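Local coordinates for glyoxalase-like domain protein (Staphylococcus aureus, PDB 3P8A) that is of unknown function but carries a glyoxalase-like (VOC family) fold and is probably related to the metal-dependent glyoxalase superfamily, at residues E118-K121 / N122-S126. Residues are numbered along the deposited sequence; the frame is centred on the assembly and turned at random.
Sequences EAVK and NKLQS
K121 and Q125 lie one turn apart on the alpha-helix 117-125, which packs on the eight-stranded mixed sheet of the glyoxalase-like domain. Four backbone N-H(i+4) to C=O(i) bonds join 118-121 to 122-126; one runs from Q125 N to K121 O at 2.9 Å, with an N-H...O angle of 161°.

The K121 side chain can be followed outward. Its CB is 3.2 Å from N122 N, a spacing set by the covalent path, and the packing begins at CG. CG, placed anti to the backbone N (chi1 179°), comes 4.0 Å from Q125 CD, and the chain then continues fully extended. At CE it passes across the amide of Q125, 3.5 Å from OE1 and 3.8 Å from CD, a van der Waals approach by the methylene next to the ammonium group. NZ is hydrogen-bonded to the backbone O of G133 in strand 130-139, an outermost strand of the sheet, which links helix to strand.

V120 and L124 are buried and apolar, and they run alongside each other in the same direction. Both touch F167 of strand 166-170, consistent with the apolar face of an amphipathic helix, and V120 CG1 meets L124 CD1 at 4.0 Å. Three residues on from K123, S126 OG donates to K123 O at 2.7 Å, with a C=O...OG angle of 118° and OG tilted out of the carbonyl plane.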
ATOM      1  N   GLU A 118       2.389  -0.488 -18.568  1.00 21.55           N
ATOM      2  CA  GLU A 118       1.710  -0.099 -19.805  1.00 21.69           C
ATOM      3  C   GLU A 118       0.650  -1.113 -20.209  1.00 22.30           C
ATOM      4  O   GLU A 118      -0.403  -0.704 -20.677  1.00 19.75           O
ATOM      5  CB  GLU A 118       2.712   0.155 -20.949  1.00 23.64           C
ATOM      6  CG  GLU A 118       3.202   1.594 -21.000  1.00 37.72           C
ATOM      7  CD  GLU A 118       2.128   2.621 -21.315  1.00 65.74           C
ATOM      8  OE1 GLU A 118       1.495   2.519 -22.393  1.00 65.14           O
ATOM      9  OE2 GLU A 118       1.919   3.528 -20.478  1.00 63.07           O
ATOM     10  N   ALA A 119       0.930  -2.423 -20.014  1.00 21.32           N
ATOM     11  CA  ALA A 119       0.009  -3.541 -20.239  1.00 21.66           C
ATOM     12  C   ALA A 119      -1.143  -3.455 -19.237  1.00 23.34           C
ATOM     13  O   ALA A 119      -2.280  -3.765 -19.592  1.00 23.53           O
ATOM     14  CB  ALA A 119       0.731  -4.863 -20.069  1.00 23.19           C
ATOM     15  N   VAL A 120      -0.851  -3.031 -17.988  1.00 17.45           N
ATOM     16  CA  VAL A 120      -1.879  -2.822 -16.975  1.00 16.39           C
ATOM     17  C   VAL A 120      -2.755  -1.671 -17.417  1.00 18.92           C
ATOM     18  O   VAL A 120      -3.973  -1.826 -17.412  1.00 19.57           O
ATOM     19  CB  VAL A 120      -1.322  -2.650 -15.526  1.00 20.39           C
ATOM     20  CG1 VAL A 120      -2.392  -2.127 -14.576  1.00 19.19           C
ATOM     21  CG2 VAL A 120      -0.786  -3.968 -15.009  1.00 20.24           C
ATOM     22  N   LYS A 121      -2.150  -0.543 -17.845  1.00 13.82           N
ATOM     23  CA  LYS A 121      -2.893   0.622 -18.312  1.00 14.43           C
ATOM     24  C   LYS A 121      -3.809   0.255 -19.503  1.00 18.17           C
ATOM     25  O   LYS A 121      -4.984   0.619 -19.498  1.00 16.83           O
ATOM     26  CB  LYS A 121      -1.945   1.779 -18.657  1.00 18.09           C
ATOM     27  CG  LYS A 121      -2.675   3.014 -19.164  1.00 24.50           C
ATOM     28  CD  LYS A 121      -1.741   4.097 -19.599  1.00 27.49           C
ATOM     29  CE  LYS A 121      -2.529   5.287 -20.082  1.00 34.08           C
ATOM     30  NZ  LYS A 121      -1.692   6.510 -20.137  1.00 42.68           N
ATOM     31  N   ASN A 122      -3.279  -0.491 -20.471  1.00 15.58           N
ATOM     32  CA  ASN A 122      -4.038  -0.918 -21.649  1.00 16.54           C
ATOM     33  C   ASN A 122      -5.194  -1.845 -21.270  1.00 18.61           C
ATOM     34  O   ASN A 122      -6.281  -1.669 -21.799  1.00 17.38           O
ATOM     35  CB  ASN A 122      -3.124  -1.568 -22.714  1.00 19.99           C
ATOM     36  CG  ASN A 122      -2.076  -0.645 -23.288  1.00 39.70           C
ATOM     37  OD1 ASN A 122      -2.251   0.583 -23.353  1.00 33.71           O
ATOM     38  ND2 ASN A 122      -0.939  -1.218 -23.668  1.00 28.13           N
ATOM     39  N   LYS A 123      -4.974  -2.782 -20.315  1.00 15.56           N
ATOM     40  CA  LYS A 123      -6.001  -3.706 -19.860  1.00 16.55           C
ATOM     41  C   LYS A 123      -7.138  -2.958 -19.160  1.00 21.91           C
ATOM     42  O   LYS A 123      -8.312  -3.272 -19.390  1.00 21.91           O
ATOM     43  CB  LYS A 123      -5.400  -4.805 -18.957  1.00 19.78           C
ATOM     44  CG  LYS A 123      -6.378  -5.893 -18.489  1.00 27.21           C
ATOM     45  CD  LYS A 123      -6.884  -5.614 -17.075  1.00 35.47           C
ATOM     46  CE  LYS A 123      -7.751  -6.712 -16.505  1.00 43.92           C
ATOM     47  NZ  LYS A 123      -8.491  -6.222 -15.318  1.00 44.52           N
ATOM     48  N   LEU A 124      -6.798  -1.981 -18.298  1.00 17.63           N
ATOM     49  CA  LEU A 124      -7.832  -1.229 -17.583  1.00 16.33           C
ATOM     50  C   LEU A 124      -8.587  -0.333 -18.549  1.00 18.25           C
ATOM     51  O   LEU A 124      -9.815  -0.270 -18.492  1.00 18.56           O
ATOM     52  CB  LEU A 124      -7.246  -0.431 -16.406  1.00 15.72           C
ATOM     53  CG  LEU A 124      -6.672  -1.224 -15.230  1.00 18.07           C
ATOM     54  CD1 LEU A 124      -5.945  -0.293 -14.284  1.00 16.59           C
ATOM     55  CD2 LEU A 124      -7.770  -1.966 -14.459  1.00 17.36           C
ATOM     56  N   GLN A 125      -7.857   0.317 -19.467  1.00 13.88           N
ATOM     57  CA  GLN A 125      -8.440   1.181 -20.497  1.00 14.37           C
ATOM     58  C   GLN A 125      -9.332   0.407 -21.479  1.00 18.10           C
ATOM     59  O   GLN A 125     -10.349   0.960 -21.914  1.00 16.47           O
ATOM     60  CB  GLN A 125      -7.369   1.998 -21.226  1.00 16.03           C
ATOM     61  CG  GLN A 125      -6.798   3.110 -20.332  1.00 22.28           C
ATOM     62  CD  GLN A 125      -6.025   4.158 -21.080  1.00 32.80           C
ATOM     63  OE1 GLN A 125      -5.979   5.326 -20.679  1.00 31.50           O
ATOM     64  NE2 GLN A 125      -5.422   3.782 -22.192  1.00 24.36           N
ATOM     65  N   SER A 126      -9.032  -0.890 -21.719  1.00 16.58           N
ATOM     66  CA  SER A 126      -9.857  -1.746 -22.599  1.00 18.04           C
ATOM     67  C   SER A 126     -11.172  -2.142 -21.906  1.00 25.68           C
ATOM     68  O   SER A 126     -12.070  -2.674 -22.552  1.00 25.35           O
ATOM     69  CB  SER A 126      -9.083  -2.986 -23.024  1.00 20.32           C
ATOM     70  OG  SER A 126      -8.990  -3.914 -21.954  1.00 28.03           O
TER